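Local coordinates for protein GDSL-like Lipase (PDB 3P94) that probably hydrolyses ester bonds as a GDSL-like serine hydrolase of the SGNH superfamily, possibly acting on lysophospholipids, at residues Ser23-Trp37 against Phe43-Gln57. Residues are numbered along the deposited sequence; the frame is centred on the assembly and turned at random. Where two conformers were deposited one is given.
Sequences SNVVFMGNSITDGWW and FFIRNNFVDRGISGQ
Trp36 and Phe43 lie face to face in an offset stack. Their planes are only 4° apart, and Trp36 CE2 is 3.6 Å from Phe43 CD2. Phe44 turns its edge to Phe27 and to Trp36. Its CE1 comes down over the face of Phe27, 3.8 Å from Phe27 CG, while its CZ edge turns to the face of the Trp36 five-membered ring. Phe43 also sets an edge toward Phe27, in an offset edge-to-face pair with planes nearly at right angles. Phe27 CG is anti to its carbonyl carbon (chi1 -83°), which lays the ring beside Phe49, tilted by 33°. Replacing Trp36 with alanine would probably leave one face of Phe43 without its stacked indole and the edge of Phe44 without the ring it points to.

This cluster lies on one face of a parallel strand pair, 25-29 with 49-53. Val50 N bonds to Val25 O, Phe27 N to Val50 O at 2.8 Å, and Arg52 N to Phe27 O. Val26 CG2 packs on Val50 CB on the other face. Beyond the strands, Asp34 OD2 accepts from both Ser55 N (2.8 Å) and Ser55 OG (2.9 Å), while OD1 forms a salt bridge with Arg11. Ser31, at the start of helix 31-34 just after the strand, is probably the nucleophile of this GDSL-like enzyme, since its OG bonds His182 in a triad-like geometry with Asp179.

Strand 49-53 is an edge strand of the flavodoxin-like sheet, and strand 75-81 flanks 23-29 on its other side. Helix 185-202 packs against Phe27, Phe43 and Phe49, whereas helix 59-71 meets Met28 and Ile54.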
ATOM      1  N   SER A  23       6.027  17.621  -4.150  1.00 21.94           N
ATOM      2  CA  SER A  23       6.508  16.401  -4.800  1.00 20.41           C
ATOM      3  C   SER A  23       5.492  15.900  -5.826  1.00 24.43           C
ATOM      4  O   SER A  23       4.450  16.529  -6.022  1.00 24.89           O
ATOM      5  CB  SER A  23       6.817  15.329  -3.759  1.00 22.78           C
ATOM      6  OG  SER A  23       5.684  15.020  -2.963  1.00 25.90           O
ATOM      7  N   ASN A  24       5.802  14.776  -6.494  1.00 20.34           N
ATOM      8  CA  ASN A  24       4.965  14.229  -7.551  1.00 19.13           C
ATOM      9  C   ASN A  24       3.982  13.183  -6.992  1.00 20.98           C
ATOM     10  O   ASN A  24       2.819  13.511  -6.738  1.00 19.26           O
ATOM     11  CB  ASN A  24       5.845  13.659  -8.667  1.00 18.72           C
ATOM     12  CG  ASN A  24       5.105  13.036  -9.821  1.00 33.90           C
ATOM     13  OD1 ASN A  24       4.042  13.479 -10.231  1.00 25.25           O
ATOM     14  ND2 ASN A  24       5.666  11.989 -10.378  1.00 29.62           N
ATOM     15  N   VAL A  25       4.442  11.935  -6.797  1.00 16.36           N
ATOM     16  CA  VAL A  25       3.616  10.839  -6.292  1.00 14.28           C
ATOM     17  C   VAL A  25       4.359  10.133  -5.175  1.00 19.31           C
ATOM     18  O   VAL A  25       5.525   9.763  -5.341  1.00 20.45           O
ATOM     19  CB  VAL A  25       3.213   9.815  -7.405  1.00 16.92           C
ATOM     20  CG1 VAL A  25       2.369   8.679  -6.834  1.00 14.93           C
ATOM     21  CG2 VAL A  25       2.488  10.481  -8.577  1.00 16.87           C
ATOM     22  N   VAL A  26       3.675   9.915  -4.059  1.00 14.05           N
ATOM     23  CA  VAL A  26       4.213   9.206  -2.922  1.00 13.44           C
ATOM     24  C   VAL A  26       3.569   7.811  -2.886  1.00 16.90           C
ATOM     25  O   VAL A  26       2.358   7.697  -3.047  1.00 16.38           O
ATOM     26  CB  VAL A  26       3.974  10.008  -1.613  1.00 16.77           C
ATOM     27  CG1 VAL A  26       4.215   9.147  -0.364  1.00 15.74           C
ATOM     28  CG2 VAL A  26       4.844  11.267  -1.585  1.00 16.97           C
ATOM     29  N   PHE A  27       4.382   6.766  -2.719  1.00 13.76           N
ATOM     30  CA  PHE A  27       3.897   5.391  -2.572  1.00 13.78           C
ATOM     31  C   PHE A  27       3.892   5.065  -1.083  1.00 18.30           C
ATOM     32  O   PHE A  27       4.959   4.957  -0.463  1.00 18.29           O
ATOM     33  CB  PHE A  27       4.762   4.385  -3.368  1.00 15.38           C
ATOM     34  CG  PHE A  27       4.413   4.252  -4.839  1.00 16.87           C
ATOM     35  CD1 PHE A  27       4.499   5.343  -5.692  1.00 20.12           C
ATOM     36  CD2 PHE A  27       4.045   3.022  -5.375  1.00 17.63           C
ATOM     37  CE1 PHE A  27       4.163   5.220  -7.040  1.00 21.74           C
ATOM     38  CE2 PHE A  27       3.743   2.890  -6.728  1.00 20.93           C
ATOM     39  CZ  PHE A  27       3.814   3.988  -7.556  1.00 20.28           C
HETATM   40  N   MSE A  28       2.689   4.968  -0.510  1.00 15.62           N
HETATM   41  CA  MSE A  28       2.467   4.647   0.904  1.00 15.30           C
HETATM   42  C   MSE A  28       2.158   3.149   0.987  1.00 20.25           C
HETATM   43  O   MSE A  28       1.309   2.636   0.240  1.00 20.21           O
HETATM   44  CB  MSE A  28       1.315   5.551   1.443  1.00 17.62           C
HETATM   45  CG  MSE A  28       0.846   5.250   2.858  1.00 24.41           C
HETATM   46 SE   MSE A  28       2.308   5.165   4.178  0.75 32.62          SE
HETATM   47  CE  MSE A  28       3.186   6.741   3.850  1.00 27.46           C
ATOM     48  N   GLY A  29       2.879   2.444   1.852  1.00 18.01           N
ATOM     49  CA  GLY A  29       2.654   1.020   1.991  1.00 17.15           C
ATOM     50  C   GLY A  29       3.434   0.287   3.058  1.00 19.52           C
ATOM     51  O   GLY A  29       4.083   0.875   3.934  1.00 18.42           O
ATOM     52  N   ASN A  30       3.333  -1.026   2.973  1.00 16.42           N
ATOM     53  CA  ASN A  30       3.920  -1.999   3.883  1.00 16.18           C
ATOM     54  C   ASN A  30       5.149  -2.679   3.247  1.00 18.17           C
ATOM     55  O   ASN A  30       5.888  -2.029   2.500  1.00 15.53           O
ATOM     56  CB  ASN A  30       2.843  -3.018   4.266  1.00 19.98           C
ATOM     57  CG  ASN A  30       2.093  -3.641   3.096  1.00 31.16           C
ATOM     58  OD1 ASN A  30       2.660  -3.992   2.039  1.00 28.52           O
ATOM     59  ND2 ASN A  30       0.801  -3.813   3.274  1.00 14.00           N
ATOM     60  N   SER A  31       5.357  -3.983   3.553  1.00 14.74           N
ATOM     61  CA  SER A  31       6.483  -4.784   3.059  0.50 15.04           C
ATOM     62  C   SER A  31       6.463  -4.951   1.527  1.00 18.84           C
ATOM     63  O   SER A  31       7.524  -5.094   0.912  1.00 19.38           O
ATOM     64  CB  SER A  31       6.509  -6.151   3.741  0.50 20.03           C
ATOM     65  OG  SER A  31       5.208  -6.710   3.845  0.50 30.17           O
ATOM     66  N   ILE A  32       5.278  -4.922   0.911  1.00 16.18           N
ATOM     67  CA  ILE A  32       5.174  -5.038  -0.557  1.00 16.91           C
ATOM     68  C   ILE A  32       5.769  -3.771  -1.208  1.00 20.58           C
ATOM     69  O   ILE A  32       6.538  -3.884  -2.159  1.00 22.07           O
ATOM     70  CB  ILE A  32       3.731  -5.348  -1.023  1.00 19.53           C
ATOM     71  CG1 ILE A  32       3.322  -6.749  -0.480  1.00 20.65           C
ATOM     72  CG2 ILE A  32       3.632  -5.308  -2.550  1.00 20.02           C
ATOM     73  CD1 ILE A  32       1.851  -7.079  -0.562  1.00 29.71           C
ATOM     74  N   THR A  33       5.467  -2.590  -0.664  1.00 16.06           N
ATOM     75  CA  THR A  33       6.040  -1.341  -1.167  1.00 14.94           C
ATOM     76  C   THR A  33       7.533  -1.294  -0.771  1.00 16.86           C
ATOM     77  O   THR A  33       8.371  -0.936  -1.592  1.00 15.66           O
ATOM     78  CB  THR A  33       5.236  -0.118  -0.656  1.00 17.23           C
ATOM     79  OG1 THR A  33       3.868  -0.258  -1.054  1.00 16.31           O
ATOM     80  CG2 THR A  33       5.771   1.201  -1.200  1.00 13.50           C
ATOM     81  N   ASP A  34       7.859  -1.689   0.475  1.00 14.56           N
ATOM     82  CA  ASP A  34       9.251  -1.697   0.979  1.00 14.72           C
ATOM     83  C   ASP A  34      10.172  -2.693   0.201  1.00 19.19           C
ATOM     84  O   ASP A  34      11.379  -2.474   0.108  1.00 18.71           O
ATOM     85  CB  ASP A  34       9.293  -2.005   2.490  1.00 15.57           C
ATOM     86  CG  ASP A  34      10.473  -1.408   3.249  1.00 22.39           C
ATOM     87  OD1 ASP A  34      11.313  -0.725   2.617  1.00 21.26           O
ATOM     88  OD2 ASP A  34      10.528  -1.577   4.481  1.00 25.94           O
ATOM     89  N   GLY A  35       9.593  -3.745  -0.373  1.00 17.83           N
ATOM     90  CA  GLY A  35      10.338  -4.742  -1.134  1.00 17.38           C
ATOM     91  C   GLY A  35      10.568  -4.386  -2.590  1.00 20.64           C
ATOM     92  O   GLY A  35      11.299  -5.085  -3.300  1.00 20.35           O
ATOM     93  N   TRP A  36       9.950  -3.297  -3.050  1.00 15.95           N
ATOM     94  CA  TRP A  36      10.034  -2.868  -4.434  1.00 15.58           C
ATOM     95  C   TRP A  36      11.432  -2.362  -4.796  1.00 17.91           C
ATOM     96  O   TRP A  36      11.941  -2.780  -5.838  1.00 18.03           O
ATOM     97  CB  TRP A  36       8.974  -1.801  -4.748  1.00 14.19           C
ATOM     98  CG  TRP A  36       8.469  -1.808  -6.171  1.00 15.67           C
ATOM     99  CD1 TRP A  36       9.181  -2.092  -7.303  1.00 19.14           C
ATOM    100  CD2 TRP A  36       7.139  -1.496  -6.601  1.00 15.15           C
ATOM    101  NE1 TRP A  36       8.364  -2.022  -8.405  1.00 18.10           N
ATOM    102  CE2 TRP A  36       7.102  -1.661  -8.003  1.00 19.45           C
ATOM    103  CE3 TRP A  36       5.953  -1.155  -5.929  1.00 16.22           C
ATOM    104  CZ2 TRP A  36       5.926  -1.470  -8.749  1.00 18.84           C
ATOM    105  CZ3 TRP A  36       4.793  -0.937  -6.668  1.00 17.67           C
ATOM    106  CH2 TRP A  36       4.787  -1.082  -8.059  1.00 18.60           C
ATOM    107  N   TRP A  37      12.055  -1.486  -3.964  1.00 14.19           N
ATOM    108  CA  TRP A  37      13.405  -0.957  -4.255  1.00 14.65           C
ATOM    109  C   TRP A  37      14.464  -2.102  -4.381  1.00 17.84           C
ATOM    110  O   TRP A  37      15.136  -2.114  -5.402  1.00 15.13           O
ATOM    111  CB  TRP A  37      13.856   0.102  -3.236  1.00 13.03           C
ATOM    112  CG  TRP A  37      15.201   0.691  -3.557  1.00 14.61           C
ATOM    113  CD1 TRP A  37      15.454   1.762  -4.357  1.00 17.75           C
ATOM    114  CD2 TRP A  37      16.482   0.207  -3.115  1.00 14.95           C
ATOM    115  NE1 TRP A  37      16.812   1.969  -4.458  1.00 18.11           N
ATOM    116  CE2 TRP A  37      17.467   1.036  -3.698  1.00 19.77           C
ATOM    117  CE3 TRP A  37      16.894  -0.842  -2.271  1.00 16.20           C
ATOM    118  CZ2 TRP A  37      18.840   0.837  -3.481  1.00 19.70           C
ATOM    119  CZ3 TRP A  37      18.247  -1.022  -2.038  1.00 18.16           C
ATOM    120  CH2 TRP A  37      19.204  -0.186  -2.630  1.00 19.60           C
ATOM    121  N   PHE A  43      13.021   2.005 -10.021  1.00 18.25           N
ATOM    122  CA  PHE A  43      11.577   2.181 -10.287  1.00 17.18           C
ATOM    123  C   PHE A  43      11.048   3.548  -9.830  1.00 19.45           C
ATOM    124  O   PHE A  43      10.334   4.219 -10.580  1.00 18.99           O
ATOM    125  CB  PHE A  43      10.710   1.063  -9.664  1.00 17.67           C
ATOM    126  CG  PHE A  43       9.226   1.352  -9.721  1.00 18.90           C
ATOM    127  CD1 PHE A  43       8.568   1.462 -10.941  1.00 22.21           C
ATOM    128  CD2 PHE A  43       8.500   1.584  -8.556  1.00 20.52           C
ATOM    129  CE1 PHE A  43       7.204   1.772 -10.993  1.00 22.47           C
ATOM    130  CE2 PHE A  43       7.138   1.900  -8.609  1.00 22.61           C
ATOM    131  CZ  PHE A  43       6.501   1.992  -9.824  1.00 21.01           C
ATOM    132  N   PHE A  44      11.338   3.920  -8.590  1.00 15.07           N
ATOM    133  CA  PHE A  44      10.826   5.174  -8.053  1.00 14.22           C
ATOM    134  C   PHE A  44      11.561   6.371  -8.660  1.00 19.59           C
ATOM    135  O   PHE A  44      10.906   7.309  -9.090  1.00 18.69           O
ATOM    136  CB  PHE A  44      10.906   5.188  -6.521  1.00 15.42           C
ATOM    137  CG  PHE A  44      10.115   4.067  -5.889  1.00 16.48           C
ATOM    138  CD1 PHE A  44       8.736   4.165  -5.740  1.00 16.76           C
ATOM    139  CD2 PHE A  44      10.745   2.893  -5.478  1.00 17.41           C
ATOM    140  CE1 PHE A  44       8.000   3.124  -5.161  1.00 16.84           C
ATOM    141  CE2 PHE A  44      10.000   1.840  -4.921  1.00 18.99           C
ATOM    142  CZ  PHE A  44       8.634   1.967  -4.765  1.00 16.16           C
ATOM    143  N   ILE A  45      12.902   6.322  -8.718  1.00 18.64           N
ATOM    144  CA  ILE A  45      13.737   7.415  -9.218  1.00 20.90           C
ATOM    145  C   ILE A  45      13.434   7.745 -10.699  1.00 23.45           C
ATOM    146  O   ILE A  45      13.311   8.923 -11.014  1.00 23.24           O
ATOM    147  CB  ILE A  45      15.247   7.088  -8.970  1.00 25.64           C
ATOM    148  CG1 ILE A  45      15.656   7.320  -7.497  1.00 26.57           C
ATOM    149  CG2 ILE A  45      16.168   7.785  -9.927  1.00 28.10           C
ATOM    150  CD1 ILE A  45      16.738   6.269  -6.960  1.00 41.49           C
ATOM    151  N   ARG A  46      13.304   6.738 -11.594  1.00 19.47           N
ATOM    152  CA  ARG A  46      13.063   7.005 -13.031  1.00 19.62           C
ATOM    153  C   ARG A  46      11.677   7.606 -13.313  1.00 24.45           C
ATOM    154  O   ARG A  46      11.480   8.241 -14.346  1.00 24.40           O
ATOM    155  CB  ARG A  46      13.287   5.754 -13.894  1.00 19.24           C
ATOM    156  CG  ARG A  46      12.267   4.615 -13.724  1.00 24.18           C
ATOM    157  CD  ARG A  46      12.776   3.368 -14.427  1.00 23.96           C
ATOM    158  NE  ARG A  46      11.821   2.262 -14.352  1.00 19.52           N
ATOM    159  CZ  ARG A  46      12.051   1.115 -13.726  1.00 33.68           C
ATOM    160  NH1 ARG A  46      13.210   0.906 -13.111  1.00 26.71           N
ATOM    161  NH2 ARG A  46      11.126   0.167 -13.710  1.00 23.44           N
ATOM    162  N   ASN A  47      10.736   7.446 -12.379  1.00 21.20           N
ATOM    163  CA  ASN A  47       9.391   7.984 -12.534  1.00 20.23           C
ATOM    164  C   ASN A  47       9.132   9.201 -11.638  1.00 25.98           C
ATOM    165  O   ASN A  47       8.032   9.763 -11.679  1.00 27.34           O
ATOM    166  CB  ASN A  47       8.398   6.893 -12.212  1.00 16.74           C
ATOM    167  CG  ASN A  47       8.312   5.828 -13.256  1.00 28.38           C
ATOM    168  OD1 ASN A  47       7.872   6.075 -14.378  1.00 21.46           O
ATOM    169  ND2 ASN A  47       8.700   4.612 -12.898  1.00 20.75           N
ATOM    170  N   ASN A  48      10.134   9.606 -10.833  1.00 21.77           N
ATOM    171  CA  ASN A  48      10.050  10.694  -9.861  1.00 21.81           C
ATOM    172  C   ASN A  48       8.950  10.369  -8.833  1.00 24.80           C
ATOM    173  O   ASN A  48       8.075  11.181  -8.556  1.00 24.71           O
ATOM    174  CB  ASN A  48       9.851  12.078 -10.533  1.00 25.78           C
ATOM    175  CG  ASN A  48       9.956  13.266  -9.592  1.00 43.88           C
ATOM    176  OD1 ASN A  48      10.643  13.229  -8.558  1.00 31.42           O
ATOM    177  ND2 ASN A  48       9.250  14.345  -9.927  1.00 30.05           N
ATOM    178  N   PHE A  49       8.988   9.144  -8.296  1.00 20.13           N
ATOM    179  CA  PHE A  49       8.083   8.687  -7.244  1.00 18.55           C
ATOM    180  C   PHE A  49       8.837   8.667  -5.919  1.00 21.80           C
ATOM    181  O   PHE A  49      10.050   8.434  -5.909  1.00 22.27           O
ATOM    182  CB  PHE A  49       7.499   7.288  -7.552  1.00 18.63           C
ATOM    183  CG  PHE A  49       6.661   7.127  -8.804  1.00 19.47           C
ATOM    184  CD1 PHE A  49       5.995   8.214  -9.365  1.00 21.69           C
ATOM    185  CD2 PHE A  49       6.490   5.876  -9.388  1.00 20.55           C
ATOM    186  CE1 PHE A  49       5.200   8.057 -10.505  1.00 22.53           C
ATOM    187  CE2 PHE A  49       5.684   5.718 -10.523  1.00 23.37           C
ATOM    188  CZ  PHE A  49       5.052   6.810 -11.077  1.00 20.90           C
ATOM    189  N   VAL A  50       8.126   8.906  -4.814  1.00 16.53           N
ATOM    190  CA  VAL A  50       8.718   8.897  -3.477  1.00 15.69           C
ATOM    191  C   VAL A  50       8.279   7.598  -2.801  1.00 19.05           C
ATOM    192  O   VAL A  50       7.085   7.374  -2.635  1.00 20.07           O
ATOM    193  CB  VAL A  50       8.345  10.160  -2.653  1.00 19.17           C
ATOM    194  CG1 VAL A  50       8.892  10.077  -1.235  1.00 19.63           C
ATOM    195  CG2 VAL A  50       8.840  11.426  -3.333  1.00 19.90           C
ATOM    196  N   ASP A  51       9.241   6.745  -2.433  1.00 13.95           N
ATOM    197  CA  ASP A  51       8.974   5.449  -1.804  1.00 13.53           C
ATOM    198  C   ASP A  51       8.889   5.624  -0.284  1.00 15.68           C
ATOM    199  O   ASP A  51       9.867   6.005   0.358  1.00 15.41           O
ATOM    200  CB  ASP A  51      10.079   4.444  -2.218  1.00 15.38           C
ATOM    201  CG  ASP A  51      10.142   3.122  -1.462  1.00 22.23           C
ATOM    202  OD1 ASP A  51       9.113   2.738  -0.824  1.00 21.25           O
ATOM    203  OD2 ASP A  51      11.201   2.446  -1.541  1.00 20.99           O
ATOM    204  N   ARG A  52       7.711   5.363   0.281  1.00 13.36           N
ATOM    205  CA  ARG A  52       7.499   5.485   1.720  1.00 12.27           C
ATOM    206  C   ARG A  52       6.890   4.195   2.304  1.00 15.62           C
ATOM    207  O   ARG A  52       6.142   4.239   3.282  1.00 15.40           O
ATOM    208  CB  ARG A  52       6.655   6.740   2.052  1.00 13.42           C
ATOM    209  CG  ARG A  52       7.402   8.084   1.851  1.00 16.87           C
ATOM    210  CD  ARG A  52       8.583   8.216   2.819  1.00 17.70           C
ATOM    211  NE  ARG A  52       9.382   9.430   2.647  1.00 18.25           N
ATOM    212  CZ  ARG A  52      10.487   9.506   1.913  1.00 24.91           C
ATOM    213  NH1 ARG A  52      10.919   8.452   1.237  1.00 12.79           N
ATOM    214  NH2 ARG A  52      11.162  10.642   1.838  1.00 15.66           N
ATOM    215  N   GLY A  53       7.279   3.049   1.737  1.00 13.41           N
ATOM    216  CA  GLY A  53       6.852   1.745   2.237  1.00 12.62           C
ATOM    217  C   GLY A  53       7.654   1.337   3.459  1.00 14.23           C
ATOM    218  O   GLY A  53       8.850   1.620   3.520  1.00 15.61           O
ATOM    219  N   ILE A  54       7.008   0.732   4.466  1.00  9.79           N
ATOM    220  CA  ILE A  54       7.705   0.251   5.677  1.00  9.79           C
ATOM    221  C   ILE A  54       7.236  -1.162   5.996  1.00 16.20           C
ATOM    222  O   ILE A  54       6.050  -1.367   6.301  1.00 13.58           O
ATOM    223  CB  ILE A  54       7.567   1.179   6.919  1.00 11.93           C
ATOM    224  CG1 ILE A  54       8.221   2.558   6.671  1.00 11.02           C
ATOM    225  CG2 ILE A  54       8.236   0.510   8.152  1.00 12.78           C
ATOM    226  CD1 ILE A  54       8.144   3.561   7.854  1.00 11.11           C
ATOM    227  N   SER A  55       8.183  -2.128   5.973  1.00 12.68           N
ATOM    228  CA  SER A  55       7.905  -3.530   6.263  1.00 13.24           C
ATOM    229  C   SER A  55       7.120  -3.733   7.564  1.00 18.77           C
ATOM    230  O   SER A  55       7.412  -3.079   8.558  1.00 17.02           O
ATOM    231  CB  SER A  55       9.202  -4.322   6.343  1.00 17.05           C
ATOM    232  OG  SER A  55       9.811  -4.366   5.065  1.00 29.46           O
ATOM    233  N   GLY A  56       6.137  -4.638   7.509  1.00 17.60           N
ATOM    234  CA  GLY A  56       5.312  -5.050   8.640  1.00 18.19           C
ATOM    235  C   GLY A  56       4.228  -4.109   9.127  1.00 20.81           C
ATOM    236  O   GLY A  56       3.474  -4.473  10.035  1.00 20.23           O
ATOM    237  N   GLN A  57       4.125  -2.909   8.540  1.00 16.74           N
ATOM    238  CA  GLN A  57       3.154  -1.918   8.996  1.00 15.74           C
ATOM    239  C   GLN A  57       1.716  -2.258   8.616  1.00 18.07           C
ATOM    240  O   GLN A  57       1.458  -2.833   7.556  1.00 18.00           O
ATOM    241  CB  GLN A  57       3.502  -0.525   8.470  1.00 16.31           C
ATOM    242  CG  GLN A  57       4.711   0.076   9.177  1.00 13.41           C
ATOM    243  CD  GLN A  57       4.625   1.573   9.345  1.00 17.85           C
ATOM    244  OE1 GLN A  57       3.967   2.277   8.574  1.00 13.83           O
ATOM    245  NE2 GLN A  57       5.271   2.092  10.389  1.00 15.43           N
TER
HETATM  246  O   HOH W   1       8.311  13.437  -6.071  1.00 22.22           O
HETATM  247  O   HOH W   2      -0.584  -3.653   5.608  1.00 17.30           O
HETATM  248  O   HOH W   3      10.948  -0.182  -1.660  1.00 18.32           O